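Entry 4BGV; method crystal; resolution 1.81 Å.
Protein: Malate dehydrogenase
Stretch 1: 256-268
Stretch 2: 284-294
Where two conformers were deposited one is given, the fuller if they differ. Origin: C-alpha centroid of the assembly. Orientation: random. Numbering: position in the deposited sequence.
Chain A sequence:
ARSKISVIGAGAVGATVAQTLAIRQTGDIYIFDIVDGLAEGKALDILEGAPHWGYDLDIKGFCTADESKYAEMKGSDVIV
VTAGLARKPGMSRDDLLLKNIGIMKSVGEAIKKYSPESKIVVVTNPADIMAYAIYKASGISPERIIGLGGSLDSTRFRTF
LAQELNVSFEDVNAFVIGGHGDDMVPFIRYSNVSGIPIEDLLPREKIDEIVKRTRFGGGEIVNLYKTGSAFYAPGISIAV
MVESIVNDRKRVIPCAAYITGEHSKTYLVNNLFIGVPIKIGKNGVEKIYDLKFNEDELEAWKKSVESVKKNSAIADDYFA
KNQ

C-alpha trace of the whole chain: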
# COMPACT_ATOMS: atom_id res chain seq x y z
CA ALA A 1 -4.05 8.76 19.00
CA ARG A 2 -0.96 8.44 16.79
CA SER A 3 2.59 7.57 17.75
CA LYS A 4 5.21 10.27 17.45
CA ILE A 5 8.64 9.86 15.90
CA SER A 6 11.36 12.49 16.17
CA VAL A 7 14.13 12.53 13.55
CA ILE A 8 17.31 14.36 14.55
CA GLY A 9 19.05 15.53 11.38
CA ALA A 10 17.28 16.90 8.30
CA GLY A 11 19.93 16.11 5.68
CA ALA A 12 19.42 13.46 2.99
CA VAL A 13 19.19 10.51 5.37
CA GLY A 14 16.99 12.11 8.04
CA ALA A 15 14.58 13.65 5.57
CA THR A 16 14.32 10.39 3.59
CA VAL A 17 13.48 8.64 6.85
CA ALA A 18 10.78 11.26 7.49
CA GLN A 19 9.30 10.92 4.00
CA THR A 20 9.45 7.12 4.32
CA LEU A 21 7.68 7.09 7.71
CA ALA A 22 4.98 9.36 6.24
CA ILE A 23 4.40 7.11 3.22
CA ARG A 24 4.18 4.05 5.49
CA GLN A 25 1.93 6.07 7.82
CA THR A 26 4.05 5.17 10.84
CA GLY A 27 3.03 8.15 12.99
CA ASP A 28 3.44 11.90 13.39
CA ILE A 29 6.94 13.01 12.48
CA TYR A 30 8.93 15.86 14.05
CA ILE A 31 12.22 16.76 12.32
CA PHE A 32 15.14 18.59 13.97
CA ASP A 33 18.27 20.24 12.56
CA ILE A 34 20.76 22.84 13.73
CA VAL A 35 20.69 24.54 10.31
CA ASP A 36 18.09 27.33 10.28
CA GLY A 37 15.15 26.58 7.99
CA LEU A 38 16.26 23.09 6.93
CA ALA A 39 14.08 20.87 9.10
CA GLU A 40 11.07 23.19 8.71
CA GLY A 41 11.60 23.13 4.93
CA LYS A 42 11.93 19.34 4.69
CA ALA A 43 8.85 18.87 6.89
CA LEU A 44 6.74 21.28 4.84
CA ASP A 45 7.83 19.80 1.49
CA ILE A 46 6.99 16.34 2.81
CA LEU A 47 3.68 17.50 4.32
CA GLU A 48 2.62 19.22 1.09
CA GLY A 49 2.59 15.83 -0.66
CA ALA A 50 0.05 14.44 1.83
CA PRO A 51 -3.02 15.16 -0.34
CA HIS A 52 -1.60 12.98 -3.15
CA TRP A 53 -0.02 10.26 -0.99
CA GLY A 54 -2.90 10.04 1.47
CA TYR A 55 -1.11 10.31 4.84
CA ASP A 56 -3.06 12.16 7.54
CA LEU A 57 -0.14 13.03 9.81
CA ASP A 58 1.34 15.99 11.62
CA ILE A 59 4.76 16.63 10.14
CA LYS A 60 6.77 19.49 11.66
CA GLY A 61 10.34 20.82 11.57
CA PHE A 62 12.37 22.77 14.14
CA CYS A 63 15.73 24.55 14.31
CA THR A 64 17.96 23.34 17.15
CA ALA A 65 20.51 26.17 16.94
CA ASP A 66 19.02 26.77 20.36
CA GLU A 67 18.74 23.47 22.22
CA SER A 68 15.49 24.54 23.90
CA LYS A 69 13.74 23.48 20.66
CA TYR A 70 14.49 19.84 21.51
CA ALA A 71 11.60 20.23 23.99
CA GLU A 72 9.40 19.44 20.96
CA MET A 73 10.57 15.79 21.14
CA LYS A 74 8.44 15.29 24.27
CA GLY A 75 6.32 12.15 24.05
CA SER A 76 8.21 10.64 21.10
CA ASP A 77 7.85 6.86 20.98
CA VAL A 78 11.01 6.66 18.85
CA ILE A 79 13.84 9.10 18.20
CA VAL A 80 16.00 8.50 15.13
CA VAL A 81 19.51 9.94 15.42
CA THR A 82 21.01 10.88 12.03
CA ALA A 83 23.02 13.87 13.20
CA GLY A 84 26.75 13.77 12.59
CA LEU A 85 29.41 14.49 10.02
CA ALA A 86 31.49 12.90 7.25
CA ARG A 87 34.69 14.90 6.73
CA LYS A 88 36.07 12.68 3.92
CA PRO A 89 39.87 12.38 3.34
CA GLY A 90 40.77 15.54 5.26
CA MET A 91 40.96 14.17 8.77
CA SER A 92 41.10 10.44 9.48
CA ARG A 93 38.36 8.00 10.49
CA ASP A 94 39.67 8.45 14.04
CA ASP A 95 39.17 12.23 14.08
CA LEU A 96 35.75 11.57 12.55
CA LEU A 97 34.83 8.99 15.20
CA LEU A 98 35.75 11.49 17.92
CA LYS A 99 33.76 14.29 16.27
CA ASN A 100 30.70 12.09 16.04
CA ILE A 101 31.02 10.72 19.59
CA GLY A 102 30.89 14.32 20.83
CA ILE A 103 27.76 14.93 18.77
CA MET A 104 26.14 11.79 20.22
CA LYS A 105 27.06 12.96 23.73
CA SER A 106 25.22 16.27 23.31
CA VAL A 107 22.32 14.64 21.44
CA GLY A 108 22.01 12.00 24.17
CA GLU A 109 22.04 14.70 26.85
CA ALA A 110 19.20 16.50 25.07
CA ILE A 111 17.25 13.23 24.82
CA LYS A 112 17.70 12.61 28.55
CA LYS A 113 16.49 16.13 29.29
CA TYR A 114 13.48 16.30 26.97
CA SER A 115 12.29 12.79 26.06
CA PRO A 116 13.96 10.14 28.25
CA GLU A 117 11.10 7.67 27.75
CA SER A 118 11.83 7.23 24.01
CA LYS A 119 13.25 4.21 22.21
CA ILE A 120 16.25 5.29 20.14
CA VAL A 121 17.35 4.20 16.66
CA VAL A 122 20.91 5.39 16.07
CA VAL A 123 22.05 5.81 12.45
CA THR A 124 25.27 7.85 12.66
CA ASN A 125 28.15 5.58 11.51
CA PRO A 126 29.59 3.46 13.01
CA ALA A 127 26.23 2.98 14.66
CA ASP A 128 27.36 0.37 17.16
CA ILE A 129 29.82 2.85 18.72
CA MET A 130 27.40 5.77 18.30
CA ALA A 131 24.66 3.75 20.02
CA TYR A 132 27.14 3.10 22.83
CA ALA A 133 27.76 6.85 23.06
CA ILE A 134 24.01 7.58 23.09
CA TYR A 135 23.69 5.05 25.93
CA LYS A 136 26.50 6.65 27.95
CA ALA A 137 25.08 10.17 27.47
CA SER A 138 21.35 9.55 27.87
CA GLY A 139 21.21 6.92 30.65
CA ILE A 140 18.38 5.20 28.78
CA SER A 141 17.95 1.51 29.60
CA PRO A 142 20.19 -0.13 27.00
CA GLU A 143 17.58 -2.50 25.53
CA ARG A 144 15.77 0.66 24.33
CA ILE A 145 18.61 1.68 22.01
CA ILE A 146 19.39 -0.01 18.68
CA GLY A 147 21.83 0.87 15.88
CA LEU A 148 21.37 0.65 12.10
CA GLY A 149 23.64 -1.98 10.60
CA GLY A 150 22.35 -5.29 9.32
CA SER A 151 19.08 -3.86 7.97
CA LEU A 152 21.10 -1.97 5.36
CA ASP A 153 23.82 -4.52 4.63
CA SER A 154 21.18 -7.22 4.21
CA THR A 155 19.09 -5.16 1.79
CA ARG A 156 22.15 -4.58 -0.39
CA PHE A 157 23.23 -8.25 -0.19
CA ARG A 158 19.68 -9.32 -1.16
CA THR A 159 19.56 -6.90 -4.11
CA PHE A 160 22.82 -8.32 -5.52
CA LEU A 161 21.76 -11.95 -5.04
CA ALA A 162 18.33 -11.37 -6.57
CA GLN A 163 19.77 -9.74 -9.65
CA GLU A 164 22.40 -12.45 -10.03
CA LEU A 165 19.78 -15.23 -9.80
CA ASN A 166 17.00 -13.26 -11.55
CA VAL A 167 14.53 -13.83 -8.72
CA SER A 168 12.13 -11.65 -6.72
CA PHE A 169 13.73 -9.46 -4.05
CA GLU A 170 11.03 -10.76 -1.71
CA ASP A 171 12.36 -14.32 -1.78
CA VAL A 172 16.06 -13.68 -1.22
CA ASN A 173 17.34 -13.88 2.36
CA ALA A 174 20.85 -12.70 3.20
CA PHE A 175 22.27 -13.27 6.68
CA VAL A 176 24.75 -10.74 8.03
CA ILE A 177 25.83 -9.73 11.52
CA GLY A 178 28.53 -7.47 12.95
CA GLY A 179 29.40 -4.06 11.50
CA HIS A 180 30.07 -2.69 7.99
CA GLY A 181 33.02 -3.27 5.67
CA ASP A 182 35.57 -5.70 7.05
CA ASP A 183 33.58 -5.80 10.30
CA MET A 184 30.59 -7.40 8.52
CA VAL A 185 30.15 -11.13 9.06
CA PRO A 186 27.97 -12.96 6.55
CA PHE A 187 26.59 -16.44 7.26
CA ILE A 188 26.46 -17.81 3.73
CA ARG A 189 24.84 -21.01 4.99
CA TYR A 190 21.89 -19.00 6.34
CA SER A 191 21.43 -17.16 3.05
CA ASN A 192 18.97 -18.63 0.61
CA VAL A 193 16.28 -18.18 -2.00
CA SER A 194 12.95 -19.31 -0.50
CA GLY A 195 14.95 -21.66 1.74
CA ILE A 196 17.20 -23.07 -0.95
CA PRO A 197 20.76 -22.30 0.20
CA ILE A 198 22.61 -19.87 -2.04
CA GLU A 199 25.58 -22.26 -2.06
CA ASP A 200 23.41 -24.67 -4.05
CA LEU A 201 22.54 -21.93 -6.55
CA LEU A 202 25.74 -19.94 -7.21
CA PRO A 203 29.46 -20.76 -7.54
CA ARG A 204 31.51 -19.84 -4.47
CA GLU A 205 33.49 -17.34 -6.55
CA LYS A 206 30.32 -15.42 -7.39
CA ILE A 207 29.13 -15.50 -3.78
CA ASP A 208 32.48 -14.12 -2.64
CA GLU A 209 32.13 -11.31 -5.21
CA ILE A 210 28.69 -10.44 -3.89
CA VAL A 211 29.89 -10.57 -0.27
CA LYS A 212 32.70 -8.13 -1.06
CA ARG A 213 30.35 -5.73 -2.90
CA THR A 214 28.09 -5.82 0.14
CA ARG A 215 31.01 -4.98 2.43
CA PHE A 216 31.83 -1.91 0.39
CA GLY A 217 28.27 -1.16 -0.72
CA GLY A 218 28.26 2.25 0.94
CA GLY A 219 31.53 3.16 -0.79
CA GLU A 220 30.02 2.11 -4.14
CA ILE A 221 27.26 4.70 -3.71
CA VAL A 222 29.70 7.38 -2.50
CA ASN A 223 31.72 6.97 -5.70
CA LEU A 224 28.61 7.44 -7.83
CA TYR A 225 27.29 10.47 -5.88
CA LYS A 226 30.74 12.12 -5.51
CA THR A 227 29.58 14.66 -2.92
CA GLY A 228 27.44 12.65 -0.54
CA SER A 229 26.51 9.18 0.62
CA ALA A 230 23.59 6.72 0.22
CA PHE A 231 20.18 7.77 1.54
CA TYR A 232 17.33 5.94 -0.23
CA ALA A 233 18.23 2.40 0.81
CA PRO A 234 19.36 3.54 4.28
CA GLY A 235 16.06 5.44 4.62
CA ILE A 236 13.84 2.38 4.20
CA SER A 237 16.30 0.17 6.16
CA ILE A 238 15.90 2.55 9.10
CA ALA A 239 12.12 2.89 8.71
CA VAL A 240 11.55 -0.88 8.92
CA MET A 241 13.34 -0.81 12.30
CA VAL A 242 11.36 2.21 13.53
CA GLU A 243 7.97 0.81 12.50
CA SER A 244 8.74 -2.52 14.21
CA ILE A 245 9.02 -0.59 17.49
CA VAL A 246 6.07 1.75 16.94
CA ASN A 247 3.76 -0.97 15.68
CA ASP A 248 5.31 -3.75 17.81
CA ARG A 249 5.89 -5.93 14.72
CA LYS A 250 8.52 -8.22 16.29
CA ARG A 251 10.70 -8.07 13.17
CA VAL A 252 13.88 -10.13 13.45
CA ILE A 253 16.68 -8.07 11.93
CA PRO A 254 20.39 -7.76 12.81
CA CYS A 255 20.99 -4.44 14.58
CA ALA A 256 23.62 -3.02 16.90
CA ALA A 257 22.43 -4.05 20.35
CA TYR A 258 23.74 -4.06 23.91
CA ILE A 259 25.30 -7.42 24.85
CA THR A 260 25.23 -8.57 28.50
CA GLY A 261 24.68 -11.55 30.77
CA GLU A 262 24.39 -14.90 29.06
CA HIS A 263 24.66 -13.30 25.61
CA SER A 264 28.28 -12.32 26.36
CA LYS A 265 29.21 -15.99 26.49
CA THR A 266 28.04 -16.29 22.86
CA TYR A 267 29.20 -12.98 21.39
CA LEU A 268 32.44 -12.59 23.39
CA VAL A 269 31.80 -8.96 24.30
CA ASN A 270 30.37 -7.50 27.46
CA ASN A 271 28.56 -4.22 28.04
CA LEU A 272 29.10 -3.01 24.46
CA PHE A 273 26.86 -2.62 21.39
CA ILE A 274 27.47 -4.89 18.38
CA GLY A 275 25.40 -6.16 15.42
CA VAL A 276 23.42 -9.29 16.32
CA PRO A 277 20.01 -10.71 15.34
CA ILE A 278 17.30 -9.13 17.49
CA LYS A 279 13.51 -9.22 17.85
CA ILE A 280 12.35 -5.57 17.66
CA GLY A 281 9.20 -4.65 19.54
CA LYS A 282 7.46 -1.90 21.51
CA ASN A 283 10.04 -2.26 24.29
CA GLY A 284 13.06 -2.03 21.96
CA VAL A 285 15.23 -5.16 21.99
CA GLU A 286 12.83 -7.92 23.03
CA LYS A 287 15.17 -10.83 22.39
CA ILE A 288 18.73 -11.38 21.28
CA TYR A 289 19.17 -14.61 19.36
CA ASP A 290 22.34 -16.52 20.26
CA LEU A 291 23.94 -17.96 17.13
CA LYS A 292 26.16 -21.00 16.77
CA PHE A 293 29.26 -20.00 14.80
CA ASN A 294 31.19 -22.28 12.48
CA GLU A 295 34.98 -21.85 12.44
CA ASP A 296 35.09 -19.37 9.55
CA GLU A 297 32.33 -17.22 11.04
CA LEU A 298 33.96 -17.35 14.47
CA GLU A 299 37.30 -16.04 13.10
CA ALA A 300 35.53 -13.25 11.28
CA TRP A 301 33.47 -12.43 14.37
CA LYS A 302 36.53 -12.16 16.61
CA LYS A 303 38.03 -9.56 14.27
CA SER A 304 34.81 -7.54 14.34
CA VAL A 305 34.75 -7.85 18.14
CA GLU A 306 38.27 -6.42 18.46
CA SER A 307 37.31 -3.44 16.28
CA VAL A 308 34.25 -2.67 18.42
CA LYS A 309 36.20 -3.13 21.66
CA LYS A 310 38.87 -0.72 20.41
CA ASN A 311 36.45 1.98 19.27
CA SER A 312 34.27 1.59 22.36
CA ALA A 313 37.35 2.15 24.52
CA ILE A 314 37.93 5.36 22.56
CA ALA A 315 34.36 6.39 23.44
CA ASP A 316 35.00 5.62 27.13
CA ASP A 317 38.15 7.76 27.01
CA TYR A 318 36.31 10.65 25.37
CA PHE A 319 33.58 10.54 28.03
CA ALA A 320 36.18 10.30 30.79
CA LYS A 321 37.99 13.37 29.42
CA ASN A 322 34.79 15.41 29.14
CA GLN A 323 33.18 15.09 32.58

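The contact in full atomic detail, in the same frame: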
# COMPACT_ATOMS: atom_id res chain seq x y z
N ALA A 256 22.67 -3.21 15.81
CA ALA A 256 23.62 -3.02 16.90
C ALA A 256 22.82 -3.03 18.21
O ALA A 256 21.88 -2.24 18.39
CB ALA A 256 24.38 -1.73 16.73
N ALA A 257 23.17 -3.94 19.10
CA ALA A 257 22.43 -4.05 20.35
C ALA A 257 23.37 -4.30 21.51
O ALA A 257 24.47 -4.82 21.32
CB ALA A 257 21.38 -5.16 20.27
N TYR A 258 22.92 -3.95 22.71
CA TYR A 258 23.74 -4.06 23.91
C TYR A 258 23.82 -5.51 24.37
O TYR A 258 22.80 -6.15 24.61
CB TYR A 258 23.09 -3.22 25.00
CG TYR A 258 23.96 -2.96 26.21
CD1 TYR A 258 25.12 -2.21 26.11
CD2 TYR A 258 23.60 -3.45 27.46
CE1 TYR A 258 25.91 -1.95 27.22
CE2 TYR A 258 24.37 -3.17 28.58
CZ TYR A 258 25.53 -2.44 28.44
OH TYR A 258 26.30 -2.19 29.55
N ILE A 259 25.05 -6.02 24.50
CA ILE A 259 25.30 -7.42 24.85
C ILE A 259 25.70 -7.55 26.32
O ILE A 259 26.67 -6.92 26.75
CB ILE A 259 26.45 -8.00 23.98
CG1 ILE A 259 26.23 -7.66 22.51
CG2 ILE A 259 26.60 -9.52 24.21
CD1 ILE A 259 24.98 -8.33 21.88
N THR A 260 24.93 -8.33 27.09
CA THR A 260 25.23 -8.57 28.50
C THR A 260 24.80 -9.95 28.93
O THR A 260 24.16 -10.67 28.17
CB THR A 260 24.47 -7.63 29.45
OG1 THR A 260 23.06 -7.71 29.18
CG2 THR A 260 24.94 -6.23 29.30
N GLY A 261 25.16 -10.31 30.16
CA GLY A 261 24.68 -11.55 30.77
C GLY A 261 25.05 -12.76 29.95
O GLY A 261 26.19 -12.88 29.49
N GLU A 262 24.09 -13.64 29.73
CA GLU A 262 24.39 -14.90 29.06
C GLU A 262 24.79 -14.70 27.61
O GLU A 262 25.52 -15.50 27.05
CB GLU A 262 23.22 -15.89 29.19
CG GLU A 262 23.66 -17.34 29.33
CD GLU A 262 24.29 -17.66 30.69
OE1 GLU A 262 24.57 -16.73 31.48
OE2 GLU A 262 24.50 -18.86 30.97
N HIS A 263 24.32 -13.61 27.00
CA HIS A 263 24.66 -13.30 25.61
C HIS A 263 26.16 -13.03 25.41
O HIS A 263 26.68 -13.23 24.31
CB HIS A 263 23.83 -12.12 25.10
CG HIS A 263 22.36 -12.35 25.18
ND1 HIS A 263 21.73 -13.35 24.47
CD2 HIS A 263 21.39 -11.72 25.88
CE1 HIS A 263 20.43 -13.32 24.73
NE2 HIS A 263 20.20 -12.35 25.59
N SER A 264 26.84 -12.59 26.46
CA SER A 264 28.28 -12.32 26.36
C SER A 264 29.06 -13.60 26.15
O SER A 264 30.12 -13.59 25.51
CB SER A 264 28.78 -11.59 27.61
OG SER A 264 28.21 -10.29 27.69
N LYS A 265 28.55 -14.71 26.69
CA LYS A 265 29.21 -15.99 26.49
C LYS A 265 29.20 -16.40 25.02
O LYS A 265 30.12 -17.06 24.55
CB LYS A 265 28.56 -17.07 27.37
CG LYS A 265 28.57 -16.69 28.85
CD LYS A 265 27.73 -17.63 29.71
CE LYS A 265 28.47 -18.90 30.06
NZ LYS A 265 27.71 -19.74 31.04
N THR A 266 28.15 -16.01 24.30
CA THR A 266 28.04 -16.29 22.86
C THR A 266 28.79 -15.30 21.98
O THR A 266 29.48 -15.68 21.02
CB THR A 266 26.55 -16.30 22.43
OG1 THR A 266 25.90 -17.46 22.98
CG2 THR A 266 26.42 -16.32 20.90
N TYR A 267 28.65 -14.01 22.28
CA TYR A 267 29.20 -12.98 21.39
C TYR A 267 30.54 -12.40 21.83
O TYR A 267 31.09 -11.53 21.16
CB TYR A 267 28.16 -11.89 21.12
CG TYR A 267 27.00 -12.43 20.33
CD1 TYR A 267 27.17 -12.79 19.00
CD2 TYR A 267 25.74 -12.61 20.91
CE1 TYR A 267 26.12 -13.31 18.25
CE2 TYR A 267 24.67 -13.13 20.17
CZ TYR A 267 24.87 -13.47 18.84
OH TYR A 267 23.83 -14.00 18.10
N LEU A 268 31.06 -12.87 22.97
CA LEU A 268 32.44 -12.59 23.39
C LEU A 268 32.72 -11.11 23.61
O LEU A 268 33.87 -10.66 23.52
CB LEU A 268 33.43 -13.16 22.37
CG LEU A 268 33.12 -14.58 21.88
CD1 LEU A 268 34.19 -15.05 20.92
CD2 LEU A 268 32.98 -15.54 23.04
N GLY A 284 11.71 -2.09 22.51
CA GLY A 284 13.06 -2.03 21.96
C GLY A 284 13.56 -3.43 21.63
O GLY A 284 12.91 -4.17 20.87
N VAL A 285 14.72 -3.80 22.18
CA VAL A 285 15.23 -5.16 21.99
C VAL A 285 14.43 -6.12 22.86
O VAL A 285 14.50 -6.05 24.09
CB VAL A 285 16.72 -5.27 22.38
CG1 VAL A 285 17.20 -6.72 22.28
CG2 VAL A 285 17.55 -4.38 21.47
N GLU A 286 13.64 -7.00 22.23
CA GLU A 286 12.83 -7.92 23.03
C GLU A 286 13.46 -9.30 23.18
O GLU A 286 13.08 -10.08 24.06
CB GLU A 286 11.42 -8.01 22.47
CG GLU A 286 10.86 -6.61 22.33
CD GLU A 286 9.37 -6.54 22.43
OE1 GLU A 286 8.70 -7.58 22.20
OE2 GLU A 286 8.87 -5.43 22.72
N LYS A 287 14.43 -9.58 22.32
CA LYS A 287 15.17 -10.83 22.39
C LYS A 287 16.43 -10.67 21.57
O LYS A 287 16.42 -10.05 20.52
CB LYS A 287 14.35 -12.00 21.83
CG LYS A 287 15.06 -13.37 21.96
CD LYS A 287 14.17 -14.51 21.48
CE LYS A 287 14.89 -15.85 21.56
NZ LYS A 287 14.94 -16.41 22.94
N ILE A 288 17.53 -11.22 22.08
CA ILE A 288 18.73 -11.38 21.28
C ILE A 288 18.87 -12.85 20.98
O ILE A 288 18.88 -13.68 21.88
CB ILE A 288 19.97 -10.89 22.04
CG1 ILE A 288 19.96 -9.36 22.14
CG2 ILE A 288 21.23 -11.34 21.32
CD1 ILE A 288 21.00 -8.79 23.08
N TYR A 289 18.98 -13.20 19.70
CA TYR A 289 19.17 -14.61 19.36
C TYR A 289 20.66 -14.96 19.46
O TYR A 289 21.51 -14.23 18.97
CB TYR A 289 18.63 -14.89 17.97
CG TYR A 289 17.12 -14.68 17.91
CD1 TYR A 289 16.59 -13.42 17.64
CD2 TYR A 289 16.25 -15.72 18.18
CE1 TYR A 289 15.20 -13.21 17.60
CE2 TYR A 289 14.87 -15.53 18.15
CZ TYR A 289 14.36 -14.27 17.85
OH TYR A 289 13.00 -14.09 17.82
N ASP A 290 20.96 -16.07 20.13
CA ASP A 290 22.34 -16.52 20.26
C ASP A 290 22.67 -17.50 19.15
O ASP A 290 22.12 -18.60 19.11
CB ASP A 290 22.58 -17.16 21.63
CG ASP A 290 22.42 -16.18 22.77
OD1 ASP A 290 22.83 -15.00 22.60
OD2 ASP A 290 21.88 -16.57 23.81
N LEU A 291 23.56 -17.11 18.26
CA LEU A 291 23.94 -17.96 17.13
C LEU A 291 25.03 -18.97 17.49
O LEU A 291 25.83 -18.73 18.39
CB LEU A 291 24.44 -17.10 15.97
CG LEU A 291 23.47 -16.06 15.43
CD1 LEU A 291 24.17 -15.19 14.39
CD2 LEU A 291 22.25 -16.74 14.83
N LYS A 292 25.04 -20.08 16.76
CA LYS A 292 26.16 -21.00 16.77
C LYS A 292 27.06 -20.64 15.59
O LYS A 292 26.60 -20.60 14.46
CB LYS A 292 25.66 -22.43 16.58
CG LYS A 292 24.50 -22.84 17.47
CD LYS A 292 24.31 -24.36 17.41
CE LYS A 292 22.85 -24.76 17.50
NZ LYS A 292 22.39 -25.31 16.20
N PHE A 293 28.33 -20.37 15.86
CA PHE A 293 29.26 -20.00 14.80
C PHE A 293 30.02 -21.22 14.30
O PHE A 293 30.47 -22.05 15.10
CB PHE A 293 30.32 -18.99 15.32
CG PHE A 293 29.75 -17.66 15.75
CD1 PHE A 293 29.18 -17.50 17.01
CD2 PHE A 293 29.83 -16.55 14.92
CE1 PHE A 293 28.68 -16.26 17.41
CE2 PHE A 293 29.34 -15.31 15.32
CZ PHE A 293 28.76 -15.17 16.56
N ASN A 294 30.19 -21.34 12.99
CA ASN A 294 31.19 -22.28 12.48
C ASN A 294 32.58 -21.63 12.57
O ASN A 294 32.70 -20.47 12.95
CB ASN A 294 30.84 -22.81 11.06
CG ASN A 294 31.00 -21.76 9.96
OD1 ASN A 294 31.64 -20.73 10.14
ND2 ASN A 294 30.42 -22.06 8.78
O HOH W 1 17.23 -12.23 24.80
O HOH W 2 25.71 -19.83 21.01

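The polar core of this contact rests on two side chains of the first stretch, Tyr267 and His263, reading the chain that leaves strand 284-288. Tyr267 OH donates a very short hydrogen bond to Tyr289 O (2.5 Å) and accepts one from Leu291 N (3.1 Å), so a single hydroxyl satisfies two backbone groups of a segment that has left its strand. Four residues earlier, His263 ND1 donates to Asp290 OD1 at 2.7 Å with a nearly straight N-H...O angle of 172°, at the ring edge, near the plane of the imidazole.

Water extends this pattern. One molecule joins His263 NE2 (3.1 Å) to Ile288 N (2.9 Å), which donates to it; a second donates to Leu291 O (2.8 Å) and also bonds Thr266 OG1 (3.1 Å).

With its edge engaged in polar bonds, the His263 ring offers a face to Ile288, whose CB lies 3.8 Å from the ring centroid. Ile288 buries the largest area here: its CG2 meets Tyr267 CE2 at 4.0 Å, while its CD1 reaches Ile259 CD1 at 4.2 Å. Farther along, Phe293 CZ packs 3.6 Å from Tyr267 CE1, the ring planes 83° apart.

The strands themselves cross at 63° with axes 8.9 Å apart, and side chains fill the gap, as where Ala257 CB touches Val285 CG2 at 4.1 Å.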